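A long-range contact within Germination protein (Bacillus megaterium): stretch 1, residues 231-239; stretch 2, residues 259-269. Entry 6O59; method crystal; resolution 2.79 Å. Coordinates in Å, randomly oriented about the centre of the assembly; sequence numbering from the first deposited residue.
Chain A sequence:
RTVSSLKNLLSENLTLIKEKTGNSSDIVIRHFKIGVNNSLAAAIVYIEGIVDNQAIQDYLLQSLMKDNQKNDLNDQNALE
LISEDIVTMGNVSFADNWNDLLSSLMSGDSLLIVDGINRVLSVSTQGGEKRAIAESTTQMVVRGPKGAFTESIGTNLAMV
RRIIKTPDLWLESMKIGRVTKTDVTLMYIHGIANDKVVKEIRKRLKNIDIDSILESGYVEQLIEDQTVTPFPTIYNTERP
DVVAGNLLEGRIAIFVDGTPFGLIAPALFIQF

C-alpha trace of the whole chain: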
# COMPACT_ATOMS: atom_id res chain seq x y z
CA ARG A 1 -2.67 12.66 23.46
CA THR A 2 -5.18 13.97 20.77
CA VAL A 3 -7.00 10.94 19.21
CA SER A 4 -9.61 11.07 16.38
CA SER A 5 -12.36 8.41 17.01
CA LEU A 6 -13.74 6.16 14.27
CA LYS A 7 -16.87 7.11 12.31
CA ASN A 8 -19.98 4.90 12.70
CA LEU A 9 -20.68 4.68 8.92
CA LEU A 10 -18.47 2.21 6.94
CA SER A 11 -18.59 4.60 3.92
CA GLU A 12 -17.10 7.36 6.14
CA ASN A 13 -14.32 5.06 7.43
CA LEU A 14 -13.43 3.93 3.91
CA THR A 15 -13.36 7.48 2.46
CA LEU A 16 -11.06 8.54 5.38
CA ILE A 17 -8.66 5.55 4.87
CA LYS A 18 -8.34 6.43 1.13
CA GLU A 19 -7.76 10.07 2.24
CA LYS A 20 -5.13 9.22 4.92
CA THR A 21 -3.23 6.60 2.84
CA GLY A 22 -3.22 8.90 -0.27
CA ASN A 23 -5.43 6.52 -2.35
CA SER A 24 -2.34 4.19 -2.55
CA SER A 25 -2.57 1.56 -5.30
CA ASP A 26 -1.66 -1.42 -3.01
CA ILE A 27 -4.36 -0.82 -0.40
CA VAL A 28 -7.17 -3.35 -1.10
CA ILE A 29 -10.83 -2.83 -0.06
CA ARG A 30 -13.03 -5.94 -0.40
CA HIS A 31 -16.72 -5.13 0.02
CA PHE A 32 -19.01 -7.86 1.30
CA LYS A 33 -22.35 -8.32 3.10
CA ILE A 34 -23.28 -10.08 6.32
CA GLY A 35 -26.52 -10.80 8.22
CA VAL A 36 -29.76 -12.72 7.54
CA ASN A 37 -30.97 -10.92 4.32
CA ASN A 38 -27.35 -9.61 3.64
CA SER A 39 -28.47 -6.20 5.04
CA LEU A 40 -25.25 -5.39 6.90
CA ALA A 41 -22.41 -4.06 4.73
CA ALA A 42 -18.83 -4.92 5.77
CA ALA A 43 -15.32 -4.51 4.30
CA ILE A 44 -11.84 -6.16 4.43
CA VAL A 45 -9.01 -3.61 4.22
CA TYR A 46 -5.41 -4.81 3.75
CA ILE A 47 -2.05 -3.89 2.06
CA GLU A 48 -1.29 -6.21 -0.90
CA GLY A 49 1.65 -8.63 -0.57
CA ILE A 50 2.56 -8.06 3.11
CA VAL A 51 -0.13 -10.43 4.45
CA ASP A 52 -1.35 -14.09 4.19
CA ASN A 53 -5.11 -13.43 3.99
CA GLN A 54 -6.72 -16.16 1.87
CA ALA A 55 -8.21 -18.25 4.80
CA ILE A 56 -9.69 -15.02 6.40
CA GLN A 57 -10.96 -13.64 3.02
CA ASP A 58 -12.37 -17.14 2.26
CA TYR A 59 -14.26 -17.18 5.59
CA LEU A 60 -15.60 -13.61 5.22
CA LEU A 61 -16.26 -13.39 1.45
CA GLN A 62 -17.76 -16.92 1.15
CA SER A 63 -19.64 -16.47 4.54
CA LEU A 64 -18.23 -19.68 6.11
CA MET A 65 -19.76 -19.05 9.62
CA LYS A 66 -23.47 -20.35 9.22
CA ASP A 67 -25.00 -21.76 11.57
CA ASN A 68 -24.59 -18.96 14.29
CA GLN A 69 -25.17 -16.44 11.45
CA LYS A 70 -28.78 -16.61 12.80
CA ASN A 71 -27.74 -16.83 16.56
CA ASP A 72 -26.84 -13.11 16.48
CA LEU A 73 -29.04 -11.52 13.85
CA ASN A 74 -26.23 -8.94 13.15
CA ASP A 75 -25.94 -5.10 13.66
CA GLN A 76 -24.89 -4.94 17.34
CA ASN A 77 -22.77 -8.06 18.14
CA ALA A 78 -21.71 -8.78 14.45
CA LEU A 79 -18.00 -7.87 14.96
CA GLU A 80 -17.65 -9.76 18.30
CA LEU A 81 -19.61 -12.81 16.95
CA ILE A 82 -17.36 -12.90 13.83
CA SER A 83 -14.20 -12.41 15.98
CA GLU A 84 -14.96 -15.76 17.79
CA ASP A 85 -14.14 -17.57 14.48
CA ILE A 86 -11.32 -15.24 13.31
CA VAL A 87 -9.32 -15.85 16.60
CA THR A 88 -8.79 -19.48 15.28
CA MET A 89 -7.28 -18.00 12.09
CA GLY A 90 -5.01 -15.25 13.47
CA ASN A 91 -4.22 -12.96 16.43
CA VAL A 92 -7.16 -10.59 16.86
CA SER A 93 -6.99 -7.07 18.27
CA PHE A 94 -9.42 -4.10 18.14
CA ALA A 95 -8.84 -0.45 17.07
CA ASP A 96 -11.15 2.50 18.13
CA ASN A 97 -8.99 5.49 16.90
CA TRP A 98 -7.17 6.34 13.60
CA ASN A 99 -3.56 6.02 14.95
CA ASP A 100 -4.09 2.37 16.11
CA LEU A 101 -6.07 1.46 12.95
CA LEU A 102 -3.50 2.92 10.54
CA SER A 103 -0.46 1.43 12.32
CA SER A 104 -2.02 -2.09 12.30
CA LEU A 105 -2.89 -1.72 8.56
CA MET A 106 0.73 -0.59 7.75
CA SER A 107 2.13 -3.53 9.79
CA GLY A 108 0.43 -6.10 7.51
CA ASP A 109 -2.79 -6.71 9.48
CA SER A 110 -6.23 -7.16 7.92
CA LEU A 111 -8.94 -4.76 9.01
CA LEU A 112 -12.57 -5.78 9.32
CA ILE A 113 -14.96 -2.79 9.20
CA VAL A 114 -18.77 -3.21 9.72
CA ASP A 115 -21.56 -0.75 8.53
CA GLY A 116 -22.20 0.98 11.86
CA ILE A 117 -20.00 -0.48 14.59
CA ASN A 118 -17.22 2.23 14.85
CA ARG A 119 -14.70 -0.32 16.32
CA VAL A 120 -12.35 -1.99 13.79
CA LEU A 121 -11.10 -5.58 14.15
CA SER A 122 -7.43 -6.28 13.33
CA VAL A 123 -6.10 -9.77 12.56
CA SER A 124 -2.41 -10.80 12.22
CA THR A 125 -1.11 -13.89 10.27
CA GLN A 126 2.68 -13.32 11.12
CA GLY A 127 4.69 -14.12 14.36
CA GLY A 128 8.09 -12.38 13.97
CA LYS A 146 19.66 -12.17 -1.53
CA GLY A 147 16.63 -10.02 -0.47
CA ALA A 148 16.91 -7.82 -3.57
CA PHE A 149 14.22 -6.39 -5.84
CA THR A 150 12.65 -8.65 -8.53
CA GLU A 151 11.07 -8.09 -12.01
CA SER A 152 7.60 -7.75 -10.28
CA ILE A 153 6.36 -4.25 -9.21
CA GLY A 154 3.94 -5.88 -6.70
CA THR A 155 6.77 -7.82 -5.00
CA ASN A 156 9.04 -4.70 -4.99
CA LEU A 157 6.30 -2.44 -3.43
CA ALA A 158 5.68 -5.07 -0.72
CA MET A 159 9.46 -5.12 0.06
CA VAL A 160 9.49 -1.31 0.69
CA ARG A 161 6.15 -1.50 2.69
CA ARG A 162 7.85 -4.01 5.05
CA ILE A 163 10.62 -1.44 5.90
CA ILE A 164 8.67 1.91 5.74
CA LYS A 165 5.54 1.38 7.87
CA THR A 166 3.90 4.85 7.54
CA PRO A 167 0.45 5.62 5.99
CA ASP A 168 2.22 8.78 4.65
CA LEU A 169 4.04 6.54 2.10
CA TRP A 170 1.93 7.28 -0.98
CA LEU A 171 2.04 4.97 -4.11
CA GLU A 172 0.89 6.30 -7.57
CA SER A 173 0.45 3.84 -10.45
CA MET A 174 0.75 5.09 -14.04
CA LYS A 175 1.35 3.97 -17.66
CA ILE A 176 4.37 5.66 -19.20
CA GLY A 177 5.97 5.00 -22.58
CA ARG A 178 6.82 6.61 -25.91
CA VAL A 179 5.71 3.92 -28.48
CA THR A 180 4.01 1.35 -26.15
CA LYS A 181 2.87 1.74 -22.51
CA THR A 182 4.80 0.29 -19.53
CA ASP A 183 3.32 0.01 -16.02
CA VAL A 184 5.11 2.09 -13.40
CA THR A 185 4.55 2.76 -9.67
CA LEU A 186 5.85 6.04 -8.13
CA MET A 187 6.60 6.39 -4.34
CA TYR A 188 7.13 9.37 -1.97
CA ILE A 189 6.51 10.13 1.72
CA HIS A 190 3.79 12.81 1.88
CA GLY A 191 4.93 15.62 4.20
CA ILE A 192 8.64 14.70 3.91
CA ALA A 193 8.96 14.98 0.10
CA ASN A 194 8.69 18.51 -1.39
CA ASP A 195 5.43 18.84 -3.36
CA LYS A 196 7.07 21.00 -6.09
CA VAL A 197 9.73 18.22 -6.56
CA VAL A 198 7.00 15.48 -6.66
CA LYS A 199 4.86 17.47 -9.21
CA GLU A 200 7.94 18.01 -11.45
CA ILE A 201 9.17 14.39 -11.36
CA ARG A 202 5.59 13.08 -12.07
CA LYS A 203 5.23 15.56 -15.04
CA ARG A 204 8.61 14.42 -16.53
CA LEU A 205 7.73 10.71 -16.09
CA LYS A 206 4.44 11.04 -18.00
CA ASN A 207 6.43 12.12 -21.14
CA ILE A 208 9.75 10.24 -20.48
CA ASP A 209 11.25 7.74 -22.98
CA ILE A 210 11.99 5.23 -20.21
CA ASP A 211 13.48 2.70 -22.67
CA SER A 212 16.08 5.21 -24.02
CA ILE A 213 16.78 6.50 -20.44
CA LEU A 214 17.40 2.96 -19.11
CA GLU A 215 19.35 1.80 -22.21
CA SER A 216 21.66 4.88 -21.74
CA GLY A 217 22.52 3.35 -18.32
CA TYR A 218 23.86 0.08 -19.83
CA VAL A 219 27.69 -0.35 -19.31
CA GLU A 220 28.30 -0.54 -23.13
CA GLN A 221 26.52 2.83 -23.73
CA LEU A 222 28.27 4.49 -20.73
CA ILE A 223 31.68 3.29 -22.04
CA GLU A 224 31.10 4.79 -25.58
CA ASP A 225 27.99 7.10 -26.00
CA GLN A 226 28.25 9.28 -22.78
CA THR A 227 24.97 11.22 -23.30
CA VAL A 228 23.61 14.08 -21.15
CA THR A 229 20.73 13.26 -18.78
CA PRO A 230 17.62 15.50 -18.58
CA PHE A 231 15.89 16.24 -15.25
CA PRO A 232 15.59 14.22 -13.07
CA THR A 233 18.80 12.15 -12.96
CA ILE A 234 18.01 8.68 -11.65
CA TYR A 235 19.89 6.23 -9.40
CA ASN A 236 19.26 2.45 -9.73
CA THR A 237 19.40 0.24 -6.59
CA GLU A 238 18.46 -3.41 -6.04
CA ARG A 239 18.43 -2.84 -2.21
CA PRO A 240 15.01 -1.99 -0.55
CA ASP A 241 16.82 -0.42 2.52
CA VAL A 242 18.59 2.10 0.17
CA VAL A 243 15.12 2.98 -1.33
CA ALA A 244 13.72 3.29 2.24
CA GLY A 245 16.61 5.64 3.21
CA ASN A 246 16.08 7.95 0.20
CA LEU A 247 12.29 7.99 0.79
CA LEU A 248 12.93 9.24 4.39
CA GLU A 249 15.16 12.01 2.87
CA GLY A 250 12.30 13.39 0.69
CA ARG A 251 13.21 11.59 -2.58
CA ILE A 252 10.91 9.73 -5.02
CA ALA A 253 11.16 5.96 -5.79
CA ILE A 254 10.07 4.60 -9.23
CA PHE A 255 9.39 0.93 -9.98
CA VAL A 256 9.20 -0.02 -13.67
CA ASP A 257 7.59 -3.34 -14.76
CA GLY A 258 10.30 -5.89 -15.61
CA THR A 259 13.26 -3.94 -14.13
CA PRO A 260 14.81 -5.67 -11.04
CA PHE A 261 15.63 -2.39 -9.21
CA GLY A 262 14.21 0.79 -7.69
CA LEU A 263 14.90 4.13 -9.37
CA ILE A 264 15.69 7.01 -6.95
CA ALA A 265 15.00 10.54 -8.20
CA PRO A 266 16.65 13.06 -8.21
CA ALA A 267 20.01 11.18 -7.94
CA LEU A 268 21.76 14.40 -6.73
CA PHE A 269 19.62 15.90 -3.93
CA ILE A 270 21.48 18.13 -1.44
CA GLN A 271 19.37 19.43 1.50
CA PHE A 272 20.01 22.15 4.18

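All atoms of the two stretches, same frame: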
# COMPACT_ATOMS: atom_id res chain seq x y z
N PHE A 231 16.48 16.30 -16.57
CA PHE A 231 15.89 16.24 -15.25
C PHE A 231 14.70 15.25 -15.21
O PHE A 231 13.82 15.29 -16.07
CB PHE A 231 15.42 17.65 -14.80
CG PHE A 231 14.59 17.65 -13.53
CD1 PHE A 231 13.20 17.53 -13.59
CD2 PHE A 231 15.20 17.69 -12.28
CE1 PHE A 231 12.44 17.48 -12.42
CE2 PHE A 231 14.43 17.64 -11.11
CZ PHE A 231 13.06 17.54 -11.19
N PRO A 232 14.62 14.40 -14.16
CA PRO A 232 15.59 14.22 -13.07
C PRO A 232 16.57 13.09 -13.36
O PRO A 232 16.20 12.09 -13.98
CB PRO A 232 14.67 13.90 -11.88
CG PRO A 232 13.47 13.17 -12.50
CD PRO A 232 13.48 13.47 -14.00
N THR A 233 17.81 13.22 -12.88
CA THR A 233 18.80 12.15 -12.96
C THR A 233 18.31 11.04 -12.06
O THR A 233 17.69 11.34 -11.04
CB THR A 233 20.19 12.63 -12.57
OG1 THR A 233 20.15 13.17 -11.24
CG2 THR A 233 20.73 13.62 -13.54
N ILE A 234 18.52 9.79 -12.46
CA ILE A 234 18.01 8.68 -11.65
C ILE A 234 19.16 7.77 -11.18
O ILE A 234 20.19 7.64 -11.85
CB ILE A 234 16.88 7.86 -12.37
CG1 ILE A 234 17.36 7.27 -13.71
CG2 ILE A 234 15.62 8.71 -12.55
CD1 ILE A 234 16.42 6.23 -14.37
N TYR A 235 18.95 7.16 -10.00
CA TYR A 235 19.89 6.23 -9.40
C TYR A 235 19.21 4.86 -9.25
O TYR A 235 18.15 4.78 -8.63
CB TYR A 235 20.40 6.79 -8.07
CG TYR A 235 21.13 5.78 -7.21
CD1 TYR A 235 22.40 5.33 -7.55
CD2 TYR A 235 20.54 5.28 -6.05
CE1 TYR A 235 23.06 4.38 -6.76
CE2 TYR A 235 21.21 4.35 -5.25
CZ TYR A 235 22.46 3.91 -5.61
OH TYR A 235 23.11 2.99 -4.82
N ASN A 236 19.80 3.81 -9.82
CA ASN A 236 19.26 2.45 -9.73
C ASN A 236 19.84 1.68 -8.53
O ASN A 236 21.06 1.63 -8.35
CB ASN A 236 19.52 1.69 -11.03
CG ASN A 236 20.98 1.45 -11.36
OD1 ASN A 236 21.81 2.36 -11.37
ND2 ASN A 236 21.34 0.22 -11.64
N THR A 237 18.98 1.04 -7.74
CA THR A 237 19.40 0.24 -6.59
C THR A 237 18.55 -1.02 -6.50
O THR A 237 17.33 -0.96 -6.67
CB THR A 237 19.35 1.05 -5.27
OG1 THR A 237 19.64 0.20 -4.17
CG2 THR A 237 18.01 1.73 -5.01
N GLU A 238 19.19 -2.15 -6.21
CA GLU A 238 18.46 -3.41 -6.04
C GLU A 238 18.16 -3.67 -4.55
O GLU A 238 17.54 -4.68 -4.24
CB GLU A 238 19.24 -4.58 -6.64
CG GLU A 238 20.58 -4.88 -5.99
CD GLU A 238 21.37 -6.01 -6.63
OE1 GLU A 238 21.25 -6.20 -7.86
OE2 GLU A 238 22.12 -6.69 -5.89
N ARG A 239 18.56 -2.74 -3.66
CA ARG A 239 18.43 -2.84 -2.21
C ARG A 239 17.21 -2.05 -1.65
O ARG A 239 17.23 -0.82 -1.66
CB ARG A 239 19.73 -2.32 -1.55
CG ARG A 239 20.91 -3.29 -1.61
CD ARG A 239 22.21 -2.66 -1.09
NE ARG A 239 22.18 -2.36 0.35
CZ ARG A 239 23.07 -1.60 0.99
NH1 ARG A 239 24.07 -1.03 0.32
NH2 ARG A 239 22.96 -1.40 2.29
N THR A 259 11.91 -4.35 -14.53
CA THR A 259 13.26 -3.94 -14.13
C THR A 259 13.52 -4.37 -12.67
O THR A 259 12.76 -4.00 -11.78
CB THR A 259 13.53 -2.45 -14.37
OG1 THR A 259 12.95 -1.67 -13.34
CG2 THR A 259 13.07 -1.98 -15.73
N PRO A 260 14.59 -5.16 -12.41
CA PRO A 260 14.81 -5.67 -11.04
C PRO A 260 15.54 -4.69 -10.10
O PRO A 260 16.49 -5.08 -9.39
CB PRO A 260 15.60 -6.96 -11.28
CG PRO A 260 16.34 -6.71 -12.53
CD PRO A 260 15.58 -5.72 -13.36
N PHE A 261 15.08 -3.44 -10.07
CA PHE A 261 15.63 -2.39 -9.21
C PHE A 261 14.69 -1.19 -9.05
O PHE A 261 13.77 -0.98 -9.84
CB PHE A 261 17.01 -1.90 -9.69
CG PHE A 261 17.17 -1.73 -11.17
CD1 PHE A 261 16.65 -0.61 -11.82
CD2 PHE A 261 17.87 -2.66 -11.92
CE1 PHE A 261 16.79 -0.45 -13.20
CE2 PHE A 261 18.01 -2.50 -13.31
CZ PHE A 261 17.47 -1.40 -13.93
N GLY A 262 14.93 -0.44 -7.98
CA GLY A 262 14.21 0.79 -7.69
C GLY A 262 14.96 1.94 -8.30
O GLY A 262 16.19 1.89 -8.39
N LEU A 263 14.25 2.96 -8.78
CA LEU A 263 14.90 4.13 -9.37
C LEU A 263 14.66 5.33 -8.46
O LEU A 263 13.51 5.70 -8.22
CB LEU A 263 14.42 4.40 -10.81
CG LEU A 263 14.67 3.26 -11.81
CD1 LEU A 263 14.00 3.54 -13.12
CD2 LEU A 263 16.16 3.02 -12.01
N ILE A 264 15.74 5.88 -7.88
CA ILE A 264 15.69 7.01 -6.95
C ILE A 264 15.85 8.28 -7.75
O ILE A 264 16.75 8.38 -8.59
CB ILE A 264 16.79 6.87 -5.86
CG1 ILE A 264 16.59 5.58 -5.00
CG2 ILE A 264 16.95 8.14 -5.00
CD1 ILE A 264 15.30 5.47 -4.22
N ALA A 265 14.96 9.25 -7.51
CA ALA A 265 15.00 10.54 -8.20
C ALA A 265 14.72 11.71 -7.24
O ALA A 265 13.82 11.64 -6.40
CB ALA A 265 14.01 10.55 -9.36
N PRO A 266 15.48 12.82 -7.34
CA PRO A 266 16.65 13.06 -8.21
C PRO A 266 17.87 12.36 -7.59
O PRO A 266 17.93 12.21 -6.37
CB PRO A 266 16.77 14.60 -8.23
CG PRO A 266 15.61 15.13 -7.39
CD PRO A 266 15.25 14.00 -6.48
N ALA A 267 18.81 11.89 -8.43
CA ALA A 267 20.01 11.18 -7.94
C ALA A 267 20.91 12.12 -7.10
O ALA A 267 21.47 11.68 -6.10
CB ALA A 267 20.78 10.58 -9.09
N LEU A 268 21.01 13.40 -7.48
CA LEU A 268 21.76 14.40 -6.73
C LEU A 268 20.73 15.33 -6.08
O LEU A 268 20.00 16.04 -6.78
CB LEU A 268 22.77 15.15 -7.62
CG LEU A 268 23.77 16.06 -6.91
CD1 LEU A 268 24.76 15.25 -6.07
CD2 LEU A 268 24.49 16.91 -7.91
N PHE A 269 20.61 15.21 -4.75
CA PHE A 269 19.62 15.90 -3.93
C PHE A 269 20.27 16.32 -2.61
O PHE A 269 20.37 15.52 -1.67
CB PHE A 269 18.44 14.95 -3.70
CG PHE A 269 17.17 15.53 -3.15
CD1 PHE A 269 16.34 16.33 -3.94
CD2 PHE A 269 16.74 15.21 -1.87
CE1 PHE A 269 15.16 16.85 -3.43
CE2 PHE A 269 15.54 15.73 -1.37
CZ PHE A 269 14.75 16.54 -2.15

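Two short antiparallel strands, 235-237 and 262-265, join the stretches through paired backbone hydrogen bonds. Tyr235 and Ile264 form one reciprocal pair: Ile264 N donates to Tyr235 O at 2.8 Å with a nearly straight N-H...O angle of 175°, and Tyr235 N donates to Ile264 O at 2.9 Å. Thr237 and Gly262 form the next, with Gly262 N to Thr237 O at 2.8 Å and Thr237 N to Gly262 O at 3.0 Å. Between them lies the non-hydrogen-bonded pair Asn236 and Leu263, whose CA atoms are 4.7 Å apart. Here the polarized CA-H groups turn toward carbonyls of the partner strand, Asn236 CA lying 3.4 Å from Gly262 O and Leu263 CA 3.4 Å from Tyr235 O. The strand directions differ by 146°, so the pairing is antiparallel but markedly skewed.

Beyond the strand ends, Ala267 N reaches back to Thr233 O at 2.9 Å and makes a weak second hydrogen bond to Thr233 OG1 at 3.4 Å; with chi1 in the p well, the threonine offers both oxygens to the same amide. This contact follows the cis peptide bond before Pro266, and Pro266 CA also approaches Thr233 O, at 3.5 Å. Within the first stretch, Arg239 N, at the N-cap position before a helix, donates to Thr237 OG1 at 3.2 Å.

Side chains then pack on the two faces of the ladder. On one, Tyr235 presents its ring edge to Ile264, with Tyr235 CD2 4.1 Å from Ile264 CB, while Thr237 CG2 lies 4.1 Å from Ile264 CG1. Gly262 brings no side chain to this face. Ala267, just past the strand, points its methyl toward the first stretch, placing Ala267 CB 3.9 Å from Tyr235 CB.

On the other face, Asn236 CB meets Leu263 CD2 at 3.7 Å and also sits over the Phe261 ring, 4.2 Å from its centroid and 28° off the normal. This CH-pi contact uses the aliphatic carbon of a polar residue. The CA-to-CB bond of Phe261 points toward the first stretch, and Phe261 CB comes within 3.2 Å of Thr237 O, a close approach beside the Gly262 hydrogen bond.

Apolar contacts extend the seam: Ile234 CD1 touches Leu263 CD1 at 3.8 Å and Ile234 CG2 lies 4.0 Å from Ala265 CB. Pro232, itself preceded by a cis peptide bond, adds Pro232 CG to Ala265 CB at 4.1 Å and Pro232 CB to Pro266 CB at 4.3 Å. Together the stretches bury 676 Å², summed over both sides.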